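Local coordinates for Lmo0181 protein (Listeria monocytogenes serovar 1/2a, PDB 5F7V) that binds the cyclic glucose tetrasaccharide cycloalternan, is probably a membrane-tethered lipoprotein and probably hands the sugar to an ABC transporter, at residues 193-205 with 386-400. Numbering follows the deposited sequence. Where two conformers were deposited one is given.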
loop_
_atom_site.group_PDB
_atom_site.type_symbol
_atom_site.label_atom_id
_atom_site.label_comp_id
_atom_site.label_asym_id
_atom_site.label_seq_id
_atom_site.Cartn_x
_atom_site.Cartn_y
_atom_site.Cartn_z
ATOM N N ILE A 193 -8.672 8.455 12.559
ATOM C CA ILE A 193 -9.827 7.582 12.386
ATOM C C ILE A 193 -10.232 7.058 13.746
ATOM O O ILE A 193 -11.428 7.158 14.076
ATOM C CB ILE A 193 -9.522 6.377 11.460
ATOM C CG1 ILE A 193 -8.906 6.867 10.143
ATOM C CG2 ILE A 193 -10.760 5.508 11.291
ATOM C CD1 ILE A 193 -9.754 7.812 9.348
ATOM N N PHE A 194 -9.328 6.565 14.578
ATOM C CA PHE A 194 -9.665 6.029 15.896
ATOM C C PHE A 194 -8.906 6.755 16.982
ATOM O O PHE A 194 -7.904 7.432 16.755
ATOM C CB PHE A 194 -9.315 4.550 16.008
ATOM C CG PHE A 194 -10.061 3.688 15.044
ATOM C CD1 PHE A 194 -11.371 3.287 15.320
ATOM C CD2 PHE A 194 -9.425 3.211 13.899
ATOM C CE1 PHE A 194 -12.044 2.473 14.434
ATOM C CE2 PHE A 194 -10.103 2.408 13.027
ATOM C CZ PHE A 194 -11.398 2.028 13.278
ATOM N N ASN A 195 -9.388 6.629 18.203
ATOM C CA ASN A 195 -8.598 7.001 19.376
ATOM C C ASN A 195 -7.477 6.003 19.630
ATOM O O ASN A 195 -7.361 5.008 18.926
ATOM C CB ASN A 195 -9.486 7.268 20.588
ATOM C CG ASN A 195 -10.207 6.038 21.097
ATOM O OD1 ASN A 195 -10.062 4.950 20.529
ATOM N ND2 ASN A 195 -10.950 6.180 22.200
ATOM N N GLU A 196 -6.658 6.253 20.656
ATOM C CA GLU A 196 -5.417 5.492 20.782
ATOM C C GLU A 196 -5.601 4.012 21.078
ATOM O O GLU A 196 -4.820 3.177 20.654
ATOM C CB GLU A 196 -4.480 6.147 21.802
ATOM C CG GLU A 196 -4.915 6.033 23.232
ATOM C CD GLU A 196 -4.372 4.808 23.950
ATOM O OE1 GLU A 196 -4.902 4.606 25.049
ATOM O OE2 GLU A 196 -3.482 4.075 23.447
ATOM N N ASP A 197 -6.670 3.687 21.777
ATOM C CA ASP A 197 -6.979 2.307 22.145
ATOM C C ASP A 197 -8.110 1.657 21.359
ATOM O O ASP A 197 -8.633 0.626 21.775
ATOM C CB ASP A 197 -7.209 2.241 23.668
ATOM C CG ASP A 197 -8.485 2.884 24.130
ATOM O OD1 ASP A 197 -9.154 3.565 23.338
ATOM O OD2 ASP A 197 -8.886 2.634 25.284
ATOM N N LEU A 198 -8.518 2.294 20.274
ATOM C CA LEU A 198 -9.431 1.657 19.342
ATOM C C LEU A 198 -10.771 1.367 19.978
ATOM O O LEU A 198 -11.364 0.310 19.766
ATOM C CB LEU A 198 -8.768 0.402 18.745
ATOM C CG LEU A 198 -7.372 0.627 18.174
ATOM C CD1 LEU A 198 -6.806 -0.707 17.727
ATOM C CD2 LEU A 198 -7.475 1.609 17.020
ATOM N N THR A 199 -11.251 2.317 20.773
ATOM C CA THR A 199 -12.558 2.227 21.402
ATOM C C THR A 199 -13.562 3.295 20.945
ATOM O O THR A 199 -14.728 3.296 21.346
ATOM C CB THR A 199 -12.474 2.319 22.938
ATOM O OG1 THR A 199 -11.858 3.550 23.289
ATOM C CG2 THR A 199 -11.701 1.118 23.547
ATOM N N GLU A 200 -13.108 4.237 20.137
ATOM C CA GLU A 200 -13.984 5.252 19.551
ATOM C C GLU A 200 -13.431 5.629 18.192
ATOM O O GLU A 200 -12.225 5.479 17.966
ATOM C CB GLU A 200 -14.049 6.528 20.420
ATOM C CG GLU A 200 -14.597 6.347 21.823
ATOM C CD GLU A 200 -16.023 5.930 21.880
ATOM O OE1 GLU A 200 -16.770 6.091 20.906
ATOM O OE2 GLU A 200 -16.435 5.377 22.921
ATOM N N THR A 201 -14.277 6.172 17.330
ATOM C CA THR A 201 -13.831 6.789 16.094
ATOM C C THR A 201 -14.071 8.292 16.149
ATOM O O THR A 201 -15.091 8.782 16.622
ATOM C CB THR A 201 -14.494 6.164 14.859
ATOM O OG1 THR A 201 -14.068 6.850 13.688
ATOM C CG2 THR A 201 -15.995 6.230 14.882
ATOM N N THR A 202 -13.112 9.038 15.618
ATOM C CA THR A 202 -13.272 10.484 15.428
ATOM C C THR A 202 -13.212 10.784 13.937
ATOM O O THR A 202 -12.772 11.875 13.539
ATOM C CB THR A 202 -12.229 11.258 16.233
ATOM O OG1 THR A 202 -10.964 10.673 15.942
ATOM C CG2 THR A 202 -12.569 11.095 17.689
ATOM N N ILE A 203 -13.686 9.866 13.092
ATOM C CA ILE A 203 -13.582 10.024 11.643
ATOM C C ILE A 203 -14.322 11.245 11.123
ATOM O O ILE A 203 -13.936 11.823 10.094
ATOM C CB ILE A 203 -14.022 8.717 10.920
ATOM C CG1 ILE A 203 -13.588 8.767 9.451
ATOM C CG2 ILE A 203 -15.500 8.443 11.041
ATOM C CD1 ILE A 203 -13.722 7.468 8.707
ATOM N N ASN A 204 -15.368 11.659 11.820
ATOM C CA ASN A 204 -16.177 12.813 11.456
ATOM C C ASN A 204 -15.794 14.110 12.167
ATOM O O ASN A 204 -16.649 14.964 12.273
ATOM C CB ASN A 204 -17.657 12.483 11.595
ATOM C CG ASN A 204 -18.050 12.222 13.018
ATOM O OD1 ASN A 204 -17.229 11.753 13.813
ATOM N ND2 ASN A 204 -19.296 12.513 13.346
ATOM N N SER A 205 -14.558 14.237 12.620
ATOM C CA SER A 205 -14.116 15.540 13.161
ATOM C C SER A 205 -14.163 16.657 12.130
ATOM O O SER A 205 -14.101 16.403 10.937
ATOM C CB SER A 205 -12.703 15.375 13.697
ATOM O OG SER A 205 -11.823 15.184 12.584
ATOM N N LEU A 386 -18.969 11.304 6.127
ATOM C CA LEU A 386 -18.256 11.078 7.379
ATOM C C LEU A 386 -19.199 10.746 8.514
ATOM O O LEU A 386 -18.828 9.914 9.365
ATOM C CB LEU A 386 -17.339 12.257 7.666
ATOM C CG LEU A 386 -16.187 12.360 6.682
ATOM C CD1 LEU A 386 -15.485 13.671 6.880
ATOM C CD2 LEU A 386 -15.198 11.204 6.786
ATOM N N LYS A 387 -20.377 11.365 8.576
ATOM C CA LYS A 387 -21.376 11.003 9.583
ATOM C C LYS A 387 -21.760 9.556 9.397
ATOM O O LYS A 387 -21.777 8.757 10.348
ATOM C CB LYS A 387 -22.607 11.875 9.469
ATOM C CG LYS A 387 -23.701 11.482 10.433
ATOM C CD LYS A 387 -25.007 12.251 10.191
ATOM C CE LYS A 387 -26.058 12.018 11.277
ATOM N NZ LYS A 387 -26.442 10.606 11.404
ATOM N N ASN A 388 -22.070 9.175 8.163
ATOM C CA ASN A 388 -22.481 7.788 7.892
ATOM C C ASN A 388 -21.383 6.792 8.218
ATOM O O ASN A 388 -21.661 5.721 8.745
ATOM C CB ASN A 388 -22.922 7.684 6.437
ATOM C CG ASN A 388 -24.185 8.466 6.157
ATOM O OD1 ASN A 388 -24.906 8.916 7.050
ATOM N ND2 ASN A 388 -24.456 8.646 4.886
ATOM N N SER A 389 -20.149 7.164 7.903
ATOM C CA SER A 389 -19.006 6.319 8.222
ATOM C C SER A 389 -18.795 6.185 9.728
ATOM O O SER A 389 -18.469 5.103 10.187
ATOM C CB SER A 389 -17.738 6.880 7.598
ATOM O OG SER A 389 -17.797 6.887 6.184
ATOM N N GLU A 390 -18.982 7.263 10.486
ATOM C CA GLU A 390 -18.902 7.208 11.946
ATOM C C GLU A 390 -19.982 6.272 12.494
ATOM O O GLU A 390 -19.695 5.404 13.333
ATOM C CB GLU A 390 -19.047 8.615 12.544
ATOM C CG GLU A 390 -18.832 8.684 14.063
ATOM C CD GLU A 390 -20.059 8.858 14.963
ATOM O OE1 GLU A 390 -21.201 8.861 14.431
ATOM O OE2 GLU A 390 -19.913 8.972 16.225
ATOM N N ASP A 391 -21.214 6.408 12.025
ATOM C CA ASP A 391 -22.302 5.514 12.461
ATOM C C ASP A 391 -22.012 4.052 12.169
ATOM O O ASP A 391 -22.236 3.183 13.021
ATOM C CB ASP A 391 -23.598 5.918 11.776
ATOM C CG ASP A 391 -24.082 7.315 12.175
ATOM O OD1 ASP A 391 -23.689 7.760 13.285
ATOM O OD2 ASP A 391 -24.843 7.988 11.434
ATOM N N ASN A 392 -21.490 3.787 10.972
ATOM C CA ASN A 392 -21.239 2.402 10.591
ATOM C C ASN A 392 -20.096 1.796 11.411
ATOM O O ASN A 392 -20.172 0.644 11.811
ATOM C CB ASN A 392 -20.883 2.355 9.098
ATOM C CG ASN A 392 -20.494 0.970 8.658
ATOM O OD1 ASN A 392 -21.372 0.124 8.593
ATOM N ND2 ASN A 392 -19.230 0.731 8.460
ATOM N N ILE A 393 -19.035 2.566 11.651
ATOM C CA ILE A 393 -17.942 2.096 12.511
ATOM C C ILE A 393 -18.450 1.827 13.916
ATOM O O ILE A 393 -18.140 0.788 14.508
ATOM C CB ILE A 393 -16.758 3.072 12.497
ATOM C CG1 ILE A 393 -16.101 3.048 11.125
ATOM C CG2 ILE A 393 -15.780 2.720 13.609
ATOM C CD1 ILE A 393 -15.105 4.136 10.869
ATOM N N ASN A 394 -19.238 2.735 14.468
ATOM C CA ASN A 394 -19.777 2.530 15.821
ATOM C C ASN A 394 -20.578 1.258 15.919
ATOM O O ASN A 394 -20.404 0.521 16.864
ATOM C CB ASN A 394 -20.681 3.680 16.211
ATOM C CG ASN A 394 -19.926 4.949 16.522
ATOM O OD1 ASN A 394 -18.760 4.938 16.848
ATOM N ND2 ASN A 394 -20.633 6.056 16.494
ATOM N N LYS A 395 -21.419 0.993 14.927
ATOM C CA LYS A 395 -22.237 -0.241 14.953
ATOM C C LYS A 395 -21.388 -1.477 14.735
ATOM O O LYS A 395 -21.539 -2.475 15.461
ATOM C CB LYS A 395 -23.352 -0.137 13.916
ATOM C CG LYS A 395 -24.364 0.932 14.256
ATOM C CD LYS A 395 -24.718 1.177 15.727
ATOM C CE LYS A 395 -25.801 2.240 15.897
ATOM N NZ LYS A 395 -27.001 1.953 15.058
ATOM N N THR A 396 -20.481 -1.442 13.771
ATOM C CA THR A 396 -19.650 -2.595 13.463
ATOM C C THR A 396 -18.766 -2.974 14.655
ATOM O O THR A 396 -18.604 -4.166 14.982
ATOM C CB THR A 396 -18.786 -2.298 12.223
ATOM O OG1 THR A 396 -19.686 -2.107 11.121
ATOM C CG2 THR A 396 -17.788 -3.437 11.912
ATOM N N MET A 397 -18.199 -1.987 15.342
ATOM C CA MET A 397 -17.208 -2.240 16.386
ATOM C C MET A 397 -17.753 -2.136 17.799
ATOM O O MET A 397 -17.023 -2.356 18.767
ATOM C CB MET A 397 -16.032 -1.301 16.190
ATOM C CG MET A 397 -15.310 -1.613 14.890
ATOM S SD MET A 397 -13.816 -0.661 14.584
ATOM C CE MET A 397 -12.735 -1.278 15.862
ATOM N N GLY A 398 -19.023 -1.765 17.929
ATOM C CA GLY A 398 -19.701 -1.776 19.218
ATOM C C GLY A 398 -19.277 -0.660 20.144
ATOM O O GLY A 398 -19.181 -0.879 21.346
ATOM N N PHE A 399 -19.007 0.524 19.607
ATOM C CA PHE A 399 -18.471 1.619 20.394
ATOM C C PHE A 399 -19.513 2.307 21.263
ATOM O O PHE A 399 -20.662 2.454 20.844
ATOM C CB PHE A 399 -17.797 2.640 19.495
ATOM C CG PHE A 399 -16.511 2.204 18.842
ATOM C CD1 PHE A 399 -15.736 1.153 19.310
ATOM C CD2 PHE A 399 -16.004 2.935 17.778
ATOM C CE1 PHE A 399 -14.518 0.849 18.721
ATOM C CE2 PHE A 399 -14.811 2.622 17.179
ATOM C CZ PHE A 399 -14.057 1.574 17.651
ATOM N N LYS A 400 -19.082 2.730 22.444
ATOM C CA LYS A 400 -19.953 3.304 23.485
ATOM C C LYS A 400 -19.922 4.824 23.516
ATOM O O LYS A 400 -20.742 5.446 24.213
ATOM C CB LYS A 400 -19.515 2.768 24.841
ATOM C CG LYS A 400 -19.589 1.263 25.057
ATOM C CD LYS A 400 -20.892 0.604 24.595
ATOM C CE LYS A 400 -21.366 -0.550 25.486
ATOM N NZ LYS A 400 -21.055 -1.992 25.199
ATOM O OXT LYS A 400 -19.084 5.381 22.794
HETATM O O HOH W 1 -16.378 2.045 23.143
HETATM O O HOH W 2 -16.995 6.599 18.217
#
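F399, just past the end of helix 382-397, lays its ring, a flat apolar surface, against the backbone of 199-201. T199 O stands over one face, 3.1 Å from F399 CD1, while M397 CB covers the opposite face. The F399 edge meets F194, CZ lying 3.9 Å from F194 CE1. M397 runs extended at chi2 (-176°), which carries SD obliquely to the F194 ring, 3.6 Å from F194 CE1, a Met-aromatic contact.

Along the helix the packing is mostly aliphatic, branched side chains filling the buried side. I393 CG2 touches both T201 CG2 and F194 CE1, I203 CG2 rests on the backbone of E390, and L386 CD2 reaches I203 CG1 at 4.0 Å. The polar exception is N204, its OD1 3.5 Å from E390 CG.

T201 serves twice: OG1 (chi1 177°) donates to I193 O and accepts from I203 N in an ST turn, while its methyl faces the helix.

The clear polar links run through two waters, one bridging T199 O and K400 N, the other T201 N, E200 OE1 and N394 OD1. E200 OE2 lies 2.7 Å from K400 OXT, a separation that would suit a shared proton. Apolar packing, water and perhaps this carboxylate pair thus dock the C-terminal helix of the solute-binding-protein fold on the loop, away from the glycan.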